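Local coordinates for protein 2-methyl-3-hydroxypyridine-5-carboxylic acid oxygenase (PDB 3ALJ) that catalyses the FAD-dependent oxygenation and ring opening of 2-methyl-3-hydroxypyridine-5-carboxylic acid, a step in the bacterial breakdown of vitamin B6, at residues A[83-88]-A[200-205]; A[131-136]-A[160-165]; A[210-215]-A[247-252]; A[280-285]-A[320-325]. All coordinates share one frame; numbering follows the deposited sequence.

Interaction 1: A[83-88]-A[200-205]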
loop_
_atom_site.group_PDB
_atom_site.type_symbol
_atom_site.label_atom_id
_atom_site.label_comp_id
_atom_site.label_asym_id
_atom_site.label_seq_id
_atom_site.Cartn_x
_atom_site.Cartn_y
_atom_site.Cartn_z
ATOM N N GLU A 83 -2.763 9.140 17.382
ATOM C CA GLU A 83 -1.987 9.592 18.554
ATOM C C GLU A 83 -0.485 9.173 18.387
ATOM O O GLU A 83 -0.230 8.112 17.842
ATOM C CB GLU A 83 -2.614 9.042 19.811
ATOM C CG GLU A 83 -1.889 9.475 21.077
ATOM C CD GLU A 83 -2.629 9.057 22.356
ATOM O OE1 GLU A 83 -3.494 8.167 22.305
ATOM O OE2 GLU A 83 -2.196 9.541 23.422
ATOM N N THR A 84 0.425 10.001 18.847
ATOM C CA THR A 84 1.838 9.662 18.902
ATOM C C THR A 84 2.324 9.704 20.307
ATOM O O THR A 84 2.018 10.720 21.051
ATOM C CB THR A 84 2.596 10.671 18.037
ATOM O OG1 THR A 84 2.096 10.567 16.705
ATOM C CG2 THR A 84 4.105 10.316 17.915
ATOM N N TRP A 85 3.073 8.672 20.714
ATOM C CA TRP A 85 3.828 8.721 22.012
ATOM C C TRP A 85 5.319 8.765 21.761
ATOM O O TRP A 85 5.816 8.113 20.841
ATOM C CB TRP A 85 3.531 7.486 22.863
ATOM C CG TRP A 85 2.107 7.364 23.357
ATOM C CD1 TRP A 85 1.063 8.198 23.165
ATOM C CD2 TRP A 85 1.638 6.205 24.144
ATOM N NE1 TRP A 85 -0.056 7.662 23.810
ATOM C CE2 TRP A 85 0.255 6.458 24.424
ATOM C CE3 TRP A 85 2.264 5.016 24.619
ATOM C CZ2 TRP A 85 -0.542 5.546 25.143
ATOM C CZ3 TRP A 85 1.450 4.096 25.379
ATOM C CH2 TRP A 85 0.086 4.362 25.566
ATOM N N MET A 86 6.029 9.425 22.655
ATOM C CA MET A 86 7.482 9.350 22.736
ATOM C C MET A 86 7.839 8.975 24.144
ATOM O O MET A 86 7.433 9.705 25.088
ATOM C CB MET A 86 8.143 10.696 22.403
ATOM C CG MET A 86 9.683 10.661 22.728
ATOM S SD MET A 86 10.599 9.332 21.840
ATOM C CE MET A 86 10.372 9.950 20.266
ATOM N N HIS A 87 8.492 7.854 24.384
ATOM C CA HIS A 87 8.831 7.440 25.773
ATOM C C HIS A 87 7.594 7.411 26.647
ATOM O O HIS A 87 7.629 7.844 27.813
ATOM C CB HIS A 87 9.992 8.295 26.330
ATOM C CG HIS A 87 11.258 8.217 25.512
ATOM N ND1 HIS A 87 11.814 7.032 25.019
ATOM C CD2 HIS A 87 12.070 9.205 25.111
ATOM C CE1 HIS A 87 12.898 7.327 24.297
ATOM N NE2 HIS A 87 13.072 8.634 24.338
ATOM N N ASN A 88 6.485 6.884 26.093
ATOM C CA ASN A 88 5.179 6.689 26.824
ATOM C C ASN A 88 4.470 7.977 27.138
ATOM O O ASN A 88 3.391 7.899 27.831
ATOM C CB ASN A 88 5.365 5.840 28.098
ATOM C CG ASN A 88 6.064 4.561 27.767
ATOM O OD1 ASN A 88 5.663 3.958 26.790
ATOM N ND2 ASN A 88 7.081 4.203 28.474
ATOM N N ILE A 200 -2.036 4.544 17.816
ATOM C CA ILE A 200 -1.001 5.071 18.724
ATOM C C ILE A 200 0.346 4.645 18.155
ATOM O O ILE A 200 0.694 3.426 18.096
ATOM C CB ILE A 200 -1.143 4.530 20.161
ATOM C CG1 ILE A 200 -2.595 4.671 20.656
ATOM C CG2 ILE A 200 -0.203 5.390 21.066
ATOM C CD1 ILE A 200 -2.798 3.969 22.039
ATOM N N ASP A 201 1.159 5.626 17.753
ATOM C CA ASP A 201 2.532 5.362 17.259
ATOM C C ASP A 201 3.465 5.546 18.428
ATOM O O ASP A 201 3.689 6.683 18.876
ATOM C CB ASP A 201 2.845 6.338 16.101
ATOM C CG ASP A 201 4.100 5.939 15.417
ATOM O OD1 ASP A 201 4.680 4.867 15.768
ATOM O OD2 ASP A 201 4.552 6.647 14.492
ATOM N N MET A 202 3.908 4.409 18.983
ATOM C CA MET A 202 4.613 4.405 20.268
ATOM C C MET A 202 6.110 4.304 20.047
ATOM O O MET A 202 6.692 3.232 19.793
ATOM C CB MET A 202 4.175 3.193 21.107
ATOM C CG MET A 202 2.654 3.107 21.269
ATOM S SD MET A 202 2.221 1.482 21.893
ATOM C CE MET A 202 0.493 1.707 22.442
ATOM N N TRP A 203 6.776 5.477 20.065
ATOM C CA TRP A 203 8.238 5.539 19.796
ATOM C C TRP A 203 9.059 5.486 21.086
ATOM O O TRP A 203 8.655 6.023 22.177
ATOM C CB TRP A 203 8.560 6.909 19.220
ATOM C CG TRP A 203 8.134 7.046 17.738
ATOM C CD1 TRP A 203 6.890 7.330 17.241
ATOM C CD2 TRP A 203 9.011 6.963 16.627
ATOM N NE1 TRP A 203 7.001 7.437 15.856
ATOM C CE2 TRP A 203 8.293 7.207 15.459
ATOM C CE3 TRP A 203 10.380 6.656 16.495
ATOM C CZ2 TRP A 203 8.868 7.161 14.174
ATOM C CZ3 TRP A 203 10.965 6.633 15.225
ATOM C CH2 TRP A 203 10.232 6.875 14.097
ATOM N N ASN A 204 10.269 4.925 20.964
ATOM C CA ASN A 204 11.285 5.047 22.012
ATOM C C ASN A 204 12.631 5.042 21.352
ATOM O O ASN A 204 12.837 4.272 20.418
ATOM C CB ASN A 204 11.269 3.830 22.965
ATOM C CG ASN A 204 9.978 3.669 23.688
ATOM O OD1 ASN A 204 9.762 4.239 24.819
ATOM N ND2 ASN A 204 9.052 2.872 23.190
ATOM N N PHE A 205 13.522 5.879 21.887
ATOM C CA PHE A 205 14.970 5.755 21.614
ATOM C C PHE A 205 15.717 5.272 22.826
ATOM O O PHE A 205 16.860 4.830 22.621
ATOM C CB PHE A 205 15.486 7.102 21.124
ATOM C CG PHE A 205 14.811 7.604 19.882
ATOM C CD1 PHE A 205 14.863 6.872 18.703
ATOM C CD2 PHE A 205 14.065 8.735 19.876
ATOM C CE1 PHE A 205 14.156 7.387 17.513
ATOM C CE2 PHE A 205 13.433 9.229 18.741
ATOM C CZ PHE A 205 13.503 8.559 17.574
HETATM O O HOH W 1 6.287 5.343 23.645
HETATM O O HOH W 2 6.690 2.531 24.759
#
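E83 opens the pairing by taking the amide of D201 on its carbonyl, with D201 N 2.8 Å from E83 O. Its side chain runs out extended on the face it shares with I200, and OE2, which also meets S90, receives W85 NE1 at 2.9 Å. That indole N-H points into the oxygen from above the carboxylate plane, while OE2 lies in the plane of the ring. On the other face T84 CG2 rests beside W203, 4.1 Å from CD1. W85 bonds to the second strand through both backbone groups, N to D201 O and O from W203 N. Its indole lies across I200, whose CG2 sits 3.5 Å from the centroid of the W85 five-membered ring, only 7° off the normal, a CH-pi contact. M202 runs alongside the six-membered ring, CG 3.9 Å from W85 CE3, with its sulfur in an oblique Met-aromatic approach. With W85 cut back to an alanine, I200 CG2 would probably lose the ring face it lies over, M202 its neighbour, and E83 OE2 its indole donor. Strands 82-86 and 199-203 are parallel neighbours in the large mixed sheet which, in related flavin hydroxylases, belongs to the substrate domain. M86 bends twice beyond CG (chi2 58°, chi3 66°), bringing CE 3.5 Å from F205 CE2 and 3.7 Å from W203 CB. H87 N continues the ladder to W203 O, and H87 ND1 adds a weak bond to N204 OD1 at 3.5 Å. At N88 water takes over: one molecule joins N88 N to W203 O, another N88 OD1 to N204 ND2.

Interaction 2: A[131-136]-A[160-165]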
loop_
_atom_site.group_PDB
_atom_site.type_symbol
_atom_site.label_atom_id
_atom_site.label_comp_id
_atom_site.label_asym_id
_atom_site.label_seq_id
_atom_site.Cartn_x
_atom_site.Cartn_y
_atom_site.Cartn_z
ATOM N N VAL A 131 6.719 -12.703 -17.795
ATOM C CA VAL A 131 8.215 -12.731 -17.692
ATOM C C VAL A 131 8.808 -11.759 -18.698
ATOM O O VAL A 131 9.968 -11.293 -18.469
ATOM C CB VAL A 131 8.816 -14.159 -17.860
ATOM C CG1 VAL A 131 8.279 -15.089 -16.814
ATOM C CG2 VAL A 131 8.533 -14.652 -19.218
ATOM N N ALA A 132 8.059 -11.377 -19.723
ATOM C CA ALA A 132 8.574 -10.381 -20.637
ATOM C C ALA A 132 7.495 -9.568 -21.230
ATOM O O ALA A 132 6.327 -10.030 -21.351
ATOM C CB ALA A 132 9.487 -11.048 -21.727
ATOM N N ALA A 133 7.784 -8.343 -21.612
ATOM C CA ALA A 133 6.764 -7.507 -22.277
ATOM C C ALA A 133 7.406 -6.758 -23.440
ATOM O O ALA A 133 8.599 -6.440 -23.369
ATOM C CB ALA A 133 6.136 -6.425 -21.264
ATOM N N ASP A 134 6.580 -6.387 -24.423
ATOM C CA ASP A 134 7.140 -5.681 -25.579
ATOM C C ASP A 134 6.256 -4.438 -25.694
ATOM O O ASP A 134 5.010 -4.578 -25.697
ATOM C CB ASP A 134 6.974 -6.573 -26.819
ATOM C CG ASP A 134 7.644 -6.013 -28.038
ATOM O OD1 ASP A 134 7.591 -4.795 -28.312
ATOM O OD2 ASP A 134 8.300 -6.761 -28.780
ATOM N N PRO A 135 6.869 -3.243 -25.779
ATOM C CA PRO A 135 6.103 -2.004 -26.016
ATOM C C PRO A 135 5.139 -1.993 -27.191
ATOM O O PRO A 135 4.199 -1.216 -27.225
ATOM C CB PRO A 135 7.175 -0.979 -26.326
ATOM C CG PRO A 135 8.392 -1.411 -25.545
ATOM C CD PRO A 135 8.301 -2.965 -25.524
ATOM N N VAL A 136 5.309 -2.915 -28.147
ATOM C CA VAL A 136 4.303 -2.891 -29.228
ATOM C C VAL A 136 3.004 -3.531 -28.842
ATOM O O VAL A 136 2.017 -3.503 -29.595
ATOM C CB VAL A 136 4.733 -3.506 -30.608
ATOM C CG1 VAL A 136 6.075 -3.019 -31.002
ATOM C CG2 VAL A 136 4.571 -5.044 -30.622
ATOM N N SER A 160 9.203 -6.112 -10.669
ATOM C CA SER A 160 8.517 -6.212 -11.984
ATOM C C SER A 160 9.426 -6.691 -13.127
ATOM O O SER A 160 10.469 -6.051 -13.467
ATOM C CB SER A 160 8.133 -4.749 -12.374
ATOM O OG SER A 160 7.584 -4.692 -13.640
ATOM N N LYS A 161 8.954 -7.771 -13.700
ATOM C CA LYS A 161 9.580 -8.292 -14.918
ATOM C C LYS A 161 9.071 -7.627 -16.148
ATOM O O LYS A 161 9.783 -7.592 -17.171
ATOM C CB LYS A 161 9.398 -9.850 -14.990
ATOM C CG LYS A 161 10.369 -10.597 -14.008
ATOM C CD LYS A 161 10.160 -12.139 -14.113
ATOM C CE LYS A 161 11.073 -12.781 -13.108
ATOM N NZ LYS A 161 10.923 -14.244 -13.381
ATOM N N VAL A 162 7.838 -7.090 -16.128
ATOM C CA VAL A 162 7.434 -6.263 -17.217
ATOM C C VAL A 162 8.432 -5.089 -17.350
ATOM O O VAL A 162 8.903 -4.787 -18.474
ATOM C CB VAL A 162 5.954 -5.796 -17.006
ATOM C CG1 VAL A 162 5.538 -4.672 -18.013
ATOM C CG2 VAL A 162 4.971 -7.016 -17.003
ATOM N N ARG A 163 8.784 -4.420 -16.240
ATOM C CA ARG A 163 9.739 -3.366 -16.282
ATOM C C ARG A 163 11.135 -3.855 -16.673
ATOM O O ARG A 163 11.709 -3.306 -17.640
ATOM C CB ARG A 163 9.838 -2.821 -14.855
ATOM C CG ARG A 163 10.897 -1.681 -14.695
ATOM C CD ARG A 163 11.134 -1.375 -13.240
ATOM N NE ARG A 163 11.712 -2.514 -12.535
ATOM C CZ ARG A 163 11.483 -2.866 -11.294
ATOM N NH1 ARG A 163 10.646 -2.236 -10.498
ATOM N NH2 ARG A 163 12.174 -3.902 -10.824
ATOM N N ASP A 164 11.603 -4.922 -16.024
ATOM C CA ASP A 164 13.029 -5.215 -16.264
ATOM C C ASP A 164 13.250 -5.940 -17.582
ATOM O O ASP A 164 14.411 -5.877 -18.093
ATOM C CB ASP A 164 13.547 -5.986 -15.088
ATOM C CG ASP A 164 13.710 -5.046 -13.812
ATOM O OD1 ASP A 164 13.792 -3.809 -13.996
ATOM O OD2 ASP A 164 13.815 -5.599 -12.737
ATOM N N SER A 165 12.240 -6.583 -18.137
ATOM C CA SER A 165 12.470 -7.164 -19.532
ATOM C C SER A 165 12.614 -6.138 -20.559
ATOM O O SER A 165 13.375 -6.342 -21.541
ATOM C CB SER A 165 11.286 -8.071 -19.923
ATOM O OG SER A 165 10.056 -7.346 -20.014
#
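The outer strand of a small three-stranded antiparallel sheet lies here against the short helix 161-166, with A133 and S165 making the polar link. Strand 131-134 and helix 161-165 cross at -64°, their axes 6.3 Å apart at the closest. S165 OG accepts A133 N at 3.0 Å, a somewhat bent bond of 145°. With chi1 at 63° the hydroxyl lies between its own N and carbonyl carbon, where it can also donate back to K161 O, 2.9 Å from S165 OG and in the carbonyl plane. Beside it S165 CB packs on A132 CB at 3.9 Å. Deeper in, A133 CB meets V162 CG1 at 3.7 Å. K161 lays the start of its extended chain along V131, CB 3.8 Å from V131 O, before NZ pairs with E129; this lysine comes within about 4 Å of the FAD, nearest atoms. V131 and A132 form a classic bulge opposite T140, and S160 caps the helix by accepting R163 N. The S165 hydroxyl thus spends its one proton inside the helix and takes a strand N-H in return, so that a single side chain ties A133 to the first turn.

Interaction 3: A[210-215]-A[247-252]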
loop_
_atom_site.group_PDB
_atom_site.type_symbol
_atom_site.label_atom_id
_atom_site.label_comp_id
_atom_site.label_asym_id
_atom_site.label_seq_id
_atom_site.Cartn_x
_atom_site.Cartn_y
_atom_site.Cartn_z
ATOM N N GLN A 210 13.094 1.084 19.913
ATOM C CA GLN A 210 12.000 0.157 19.678
ATOM C C GLN A 210 10.753 1.003 19.521
ATOM O O GLN A 210 10.497 1.885 20.365
ATOM C CB GLN A 210 11.713 -0.918 20.783
ATOM C CG GLN A 210 12.831 -1.987 20.816
ATOM C CD GLN A 210 12.567 -3.009 21.925
ATOM O OE1 GLN A 210 13.516 -3.281 22.634
ATOM N NE2 GLN A 210 11.450 -3.627 22.044
ATOM N N ARG A 211 9.924 0.648 18.561
ATOM C CA ARG A 211 8.666 1.364 18.297
ATOM C C ARG A 211 7.614 0.352 18.025
ATOM O O ARG A 211 7.860 -0.651 17.302
ATOM C CB ARG A 211 8.953 2.257 17.073
ATOM C CG ARG A 211 7.685 2.924 16.436
ATOM C CD ARG A 211 8.150 3.538 15.121
ATOM N NE ARG A 211 7.047 4.220 14.425
ATOM C CZ ARG A 211 7.107 4.619 13.154
ATOM N NH1 ARG A 211 6.063 5.276 12.590
ATOM N NH2 ARG A 211 8.213 4.360 12.392
ATOM N N ILE A 212 6.392 0.624 18.453
ATOM C CA ILE A 212 5.206 -0.154 17.981
ATOM C C ILE A 212 4.210 0.870 17.403
ATOM O O ILE A 212 3.804 1.825 18.090
ATOM C CB ILE A 212 4.489 -0.925 19.108
ATOM C CG1 ILE A 212 5.473 -2.019 19.549
ATOM C CG2 ILE A 212 3.137 -1.506 18.653
ATOM C CD1 ILE A 212 4.863 -3.082 20.624
ATOM N N LEU A 213 3.737 0.632 16.156
ATOM C CA LEU A 213 2.540 1.348 15.655
ATOM C C LEU A 213 1.376 0.404 15.963
ATOM O O LEU A 213 1.278 -0.739 15.478
ATOM C CB LEU A 213 2.699 1.574 14.143
ATOM C CG LEU A 213 1.459 2.283 13.570
ATOM C CD1 LEU A 213 1.426 3.728 14.131
ATOM C CD2 LEU A 213 1.531 2.400 12.010
ATOM N N TYR A 214 0.460 0.938 16.760
ATOM C CA TYR A 214 -0.750 0.225 17.256
ATOM C C TYR A 214 -1.944 0.711 16.427
ATOM O O TYR A 214 -2.267 1.892 16.419
ATOM C CB TYR A 214 -0.878 0.579 18.790
ATOM C CG TYR A 214 -2.167 0.185 19.455
ATOM C CD1 TYR A 214 -3.333 0.966 19.331
ATOM C CD2 TYR A 214 -2.226 -1.011 20.104
ATOM C CE1 TYR A 214 -4.542 0.567 19.993
ATOM C CE2 TYR A 214 -3.404 -1.449 20.780
ATOM C CZ TYR A 214 -4.477 -0.630 20.673
ATOM O OH TYR A 214 -5.733 -1.017 21.216
ATOM N N SER A 215 -2.581 -0.258 15.706
ATOM C CA SER A 215 -3.488 0.119 14.614
ATOM C C SER A 215 -4.759 -0.750 14.601
ATOM O O SER A 215 -4.816 -1.835 13.985
ATOM C CB SER A 215 -2.793 -0.072 13.265
ATOM O OG SER A 215 -1.591 0.740 13.269
ATOM N N GLU A 247 8.930 -5.628 27.818
ATOM C CA GLU A 247 9.694 -4.709 28.690
ATOM C C GLU A 247 9.421 -3.247 28.307
ATOM O O GLU A 247 9.290 -2.403 29.211
ATOM C CB GLU A 247 11.187 -4.999 28.628
ATOM C CG GLU A 247 11.975 -3.951 29.428
ATOM C CD GLU A 247 13.495 -4.205 29.438
ATOM O OE1 GLU A 247 14.080 -4.625 28.369
ATOM O OE2 GLU A 247 14.076 -3.975 30.539
ATOM N N MET A 248 9.380 -2.939 26.997
ATOM C CA MET A 248 9.249 -1.525 26.620
ATOM C C MET A 248 7.825 -1.157 26.278
ATOM O O MET A 248 7.575 0.012 26.265
ATOM C CB MET A 248 10.304 -1.125 25.507
ATOM C CG MET A 248 11.881 -0.667 26.139
ATOM S SD MET A 248 12.806 -0.520 24.720
ATOM C CE MET A 248 12.173 1.146 24.366
ATOM N N PHE A 249 6.905 -2.100 26.215
ATOM C CA PHE A 249 5.486 -1.809 25.959
ATOM C C PHE A 249 4.628 -2.668 26.859
ATOM O O PHE A 249 3.780 -3.457 26.408
ATOM C CB PHE A 249 5.139 -2.080 24.493
ATOM C CG PHE A 249 6.083 -1.343 23.532
ATOM C CD1 PHE A 249 7.328 -1.886 23.178
ATOM C CD2 PHE A 249 5.753 -0.067 22.941
ATOM C CE1 PHE A 249 8.218 -1.238 22.352
ATOM C CE2 PHE A 249 6.646 0.607 22.061
ATOM C CZ PHE A 249 7.900 0.050 21.767
ATOM N N PRO A 250 4.811 -2.420 28.175
ATOM C CA PRO A 250 4.145 -3.384 29.078
ATOM C C PRO A 250 2.665 -3.299 29.066
ATOM O O PRO A 250 1.968 -4.274 29.296
ATOM C CB PRO A 250 4.778 -3.003 30.460
ATOM C CG PRO A 250 5.119 -1.528 30.305
ATOM C CD PRO A 250 5.777 -1.507 28.862
ATOM N N PHE A 251 2.111 -2.142 28.707
ATOM C CA PHE A 251 0.699 -1.897 28.600
ATOM C C PHE A 251 0.027 -2.679 27.421
ATOM O O PHE A 251 -1.225 -2.741 27.322
ATOM C CB PHE A 251 0.445 -0.405 28.497
ATOM C CG PHE A 251 1.445 0.255 27.627
ATOM C CD1 PHE A 251 2.535 0.903 28.215
ATOM C CD2 PHE A 251 1.365 0.184 26.228
ATOM C CE1 PHE A 251 3.592 1.426 27.415
ATOM C CE2 PHE A 251 2.389 0.713 25.433
ATOM C CZ PHE A 251 3.495 1.316 25.981
ATOM N N LEU A 252 0.883 -3.208 26.511
ATOM C CA LEU A 252 0.334 -4.104 25.439
ATOM C C LEU A 252 0.598 -5.584 25.674
ATOM O O LEU A 252 0.366 -6.379 24.770
ATOM C CB LEU A 252 1.015 -3.679 24.052
ATOM C CG LEU A 252 0.641 -2.293 23.524
ATOM C CD1 LEU A 252 1.225 -2.139 22.085
ATOM C CD2 LEU A 252 -0.856 -2.266 23.436
#
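F249 turns its CG anti to the carbonyl carbon (chi1 -53°), and I212 does the same with CG1 (chi1 -68°), so that the two side chains run antiparallel alongside one another. I212 CG1 stands 3.7 Å above the centroid of the F249 ring, 6° off the normal, in a CH-pi contact, and CD1 carries on across the same ring to 3.6 Å from F249 CG. At the rim Q210 O lies near the ring plane, 3.5 Å from F249 CZ. Q210 also sets OE1 3.5 Å from M248 SD, though the amide's hydrogen bonds go to R208 and V244. The branch ends of L252 and I212 meet head-on, L252 CD1 4.0 Å from I212 CG2, and L252 turns CD2 onto Y214, 3.8 Å from CE2. No hydrogen bond crosses the contact; apart from the Q210 amide and carbonyl, the groups that carry it are largely apolar. Were F249 an alanine, a gap would probably open beside I212, with CG1 and CD1 deprived of the ring they lie against. Strand 211-216 runs here between strands 199-203 and 221-228. Helix 242-248 adds W245 against Q210 and I212, while F249 reaches M202 of strand 199-203, and L252 stands at the N-cap position before helix 253-260.

Interaction 4: A[280-285]-A[320-325]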
loop_
_atom_site.group_PDB
_atom_site.type_symbol
_atom_site.label_atom_id
_atom_site.label_comp_id
_atom_site.label_asym_id
_atom_site.label_seq_id
_atom_site.Cartn_x
_atom_site.Cartn_y
_atom_site.Cartn_z
ATOM N N ARG A 280 6.261 2.800 -21.884
ATOM C CA ARG A 280 7.041 2.547 -23.131
ATOM C C ARG A 280 6.047 1.976 -24.116
ATOM O O ARG A 280 5.559 0.895 -23.962
ATOM C CB ARG A 280 8.252 1.646 -22.848
ATOM C CG ARG A 280 9.262 1.700 -24.003
ATOM C CD ARG A 280 10.180 2.864 -23.726
ATOM N NE ARG A 280 10.786 2.812 -22.399
ATOM C CZ ARG A 280 11.891 2.156 -22.090
ATOM N NH1 ARG A 280 12.353 2.272 -20.840
ATOM N NH2 ARG A 280 12.554 1.435 -22.977
ATOM N N GLY A 281 5.759 2.755 -25.166
ATOM C CA GLY A 281 4.759 2.271 -26.087
ATOM C C GLY A 281 3.409 2.006 -25.414
ATOM O O GLY A 281 2.784 2.972 -24.866
ATOM N N LYS A 282 2.901 0.795 -25.553
ATOM C CA LYS A 282 1.615 0.418 -24.986
ATOM C C LYS A 282 1.767 -0.179 -23.553
ATOM O O LYS A 282 0.772 -0.664 -23.077
ATOM C CB LYS A 282 0.893 -0.580 -25.854
ATOM C CG LYS A 282 0.540 0.010 -27.307
ATOM C CD LYS A 282 0.055 -1.197 -28.199
ATOM C CE LYS A 282 0.189 -1.008 -29.746
ATOM N NZ LYS A 282 -0.586 0.170 -29.990
ATOM N N VAL A 283 2.960 -0.060 -22.982
ATOM C CA VAL A 283 3.198 -0.602 -21.598
ATOM C C VAL A 283 3.203 0.554 -20.607
ATOM O O VAL A 283 3.901 1.541 -20.741
ATOM C CB VAL A 283 4.575 -1.270 -21.572
ATOM C CG1 VAL A 283 4.907 -1.697 -20.113
ATOM C CG2 VAL A 283 4.556 -2.558 -22.502
ATOM N N ALA A 284 2.408 0.380 -19.505
ATOM C CA ALA A 284 2.445 1.331 -18.351
ATOM C C ALA A 284 2.804 0.550 -17.138
ATOM O O ALA A 284 2.227 -0.539 -16.855
ATOM C CB ALA A 284 1.114 1.914 -18.140
ATOM N N LEU A 285 3.738 1.121 -16.399
ATOM C CA LEU A 285 4.176 0.539 -15.070
ATOM C C LEU A 285 3.397 1.265 -13.967
ATOM O O LEU A 285 3.414 2.499 -13.916
ATOM C CB LEU A 285 5.663 0.786 -14.858
ATOM C CG LEU A 285 6.503 0.153 -16.013
ATOM C CD1 LEU A 285 7.977 0.428 -15.676
ATOM C CD2 LEU A 285 6.270 -1.364 -16.190
ATOM N N SER A 320 -4.488 7.850 -28.955
ATOM C CA SER A 320 -3.861 6.532 -29.033
ATOM C C SER A 320 -3.491 6.147 -27.597
ATOM O O SER A 320 -3.313 7.016 -26.697
ATOM C CB SER A 320 -2.570 6.576 -29.839
ATOM O OG SER A 320 -1.617 7.374 -29.261
ATOM N N VAL A 321 -3.444 4.825 -27.388
ATOM C CA VAL A 321 -2.934 4.356 -26.074
ATOM C C VAL A 321 -1.570 4.908 -25.773
ATOM O O VAL A 321 -1.287 5.358 -24.656
ATOM C CB VAL A 321 -2.897 2.802 -26.037
ATOM C CG1 VAL A 321 -2.097 2.264 -24.838
ATOM C CG2 VAL A 321 -4.266 2.190 -26.066
ATOM N N GLU A 322 -0.697 4.961 -26.748
ATOM C CA GLU A 322 0.664 5.520 -26.466
ATOM C C GLU A 322 0.638 6.938 -25.971
ATOM O O GLU A 322 1.323 7.306 -25.015
ATOM C CB GLU A 322 1.571 5.346 -27.733
ATOM C CG GLU A 322 1.837 3.920 -28.114
ATOM C CD GLU A 322 0.847 3.308 -29.111
ATOM O OE1 GLU A 322 -0.372 3.637 -29.251
ATOM O OE2 GLU A 322 1.325 2.313 -29.772
ATOM N N ASP A 323 -0.194 7.759 -26.622
ATOM C CA ASP A 323 -0.286 9.106 -26.197
ATOM C C ASP A 323 -1.000 9.253 -24.840
ATOM O O ASP A 323 -0.644 10.137 -24.063
ATOM C CB ASP A 323 -1.061 9.950 -27.246
ATOM C CG ASP A 323 -0.270 10.202 -28.507
ATOM O OD1 ASP A 323 0.954 9.978 -28.537
ATOM O OD2 ASP A 323 -0.944 10.704 -29.427
ATOM N N ALA A 324 -2.041 8.455 -24.619
ATOM C CA ALA A 324 -2.715 8.473 -23.286
ATOM C C ALA A 324 -1.773 8.142 -22.165
ATOM O O ALA A 324 -1.865 8.786 -21.087
ATOM C CB ALA A 324 -3.892 7.574 -23.234
ATOM N N LEU A 325 -0.889 7.212 -22.420
ATOM C CA LEU A 325 0.107 6.877 -21.363
ATOM C C LEU A 325 1.070 7.965 -21.025
ATOM O O LEU A 325 1.401 8.204 -19.848
ATOM C CB LEU A 325 0.918 5.592 -21.727
ATOM C CG LEU A 325 0.150 4.283 -21.335
ATOM C CD1 LEU A 325 -1.319 4.147 -21.482
ATOM C CD2 LEU A 325 0.890 2.987 -21.916
HETATM O O HOH W 3 3.509 5.532 -24.354
#
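G281 O is joined to E322 O by one water, which donates to both, 2.7 Å from G281 O and 2.9 Å from E322 O. The glycine carbonyl also lies against the methylene start of the glutamate, with E322 CG 3.5 Å from G281 O. One residue on, K282 closes a salt bridge, NZ 2.9 Å from E322 OE2. The ammonium comes in on the syn side of the carboxylate, 35° out of its plane. The lysine gets there by bending at its last torsion (chi4 -58°), and the glutamate bends toward it at chi2, the two chains crossing at a slant. The strand-side partner is a tight hairpin: a type II' turn from R280 to V283, with G281 at the positive phi (58°) that this turn asks of its second residue, links strands 279-280 and 283-285. Strand 283-285 pairs with strand 151-154 in the sheet of the FAD-binding, Rossmann-type half of the molecule. Facing it is the first turn of the long helix 321-349, capped by S320, whose OG accepts D323 N at 3.0 Å. The acidic side chain of E322 in this first turn would probably interact favourably with the helix dipole, as well as with K282. Away from the charged pair the contact turns apolar. L325 pushes CD2 into the hairpin, 3.5 Å from V283 O and 3.9 Å from A284 CB, and V321 CG1 touches K282 CA at 4.1 Å. L311 of helix 300-314 packs on both A284 and L325, and L151 lies against V321 and L325.

In the fold
The four contacts fall into two pairs on opposite sides of the chain's centre. Interactions 1 and 3, with centres about 8 Å apart, share the seven-stranded mixed sheet: strands 199-203 and 211-216 are neighbours in it, joined by backbone bonds and the D201-R211 salt bridge. Interactions 2 and 4 lie about 13 Å apart between centres, at the nucleotide-binding end, where P135 bonds to the backbone of K282 and V162 packs on V283. Members of different pairs have centres about 43 to 46 Å apart. Along the chain, interaction 2 falls between the two segments of interaction 1, then 3 and 4 follow in turn; the chain thus crosses repeatedly between the two halves.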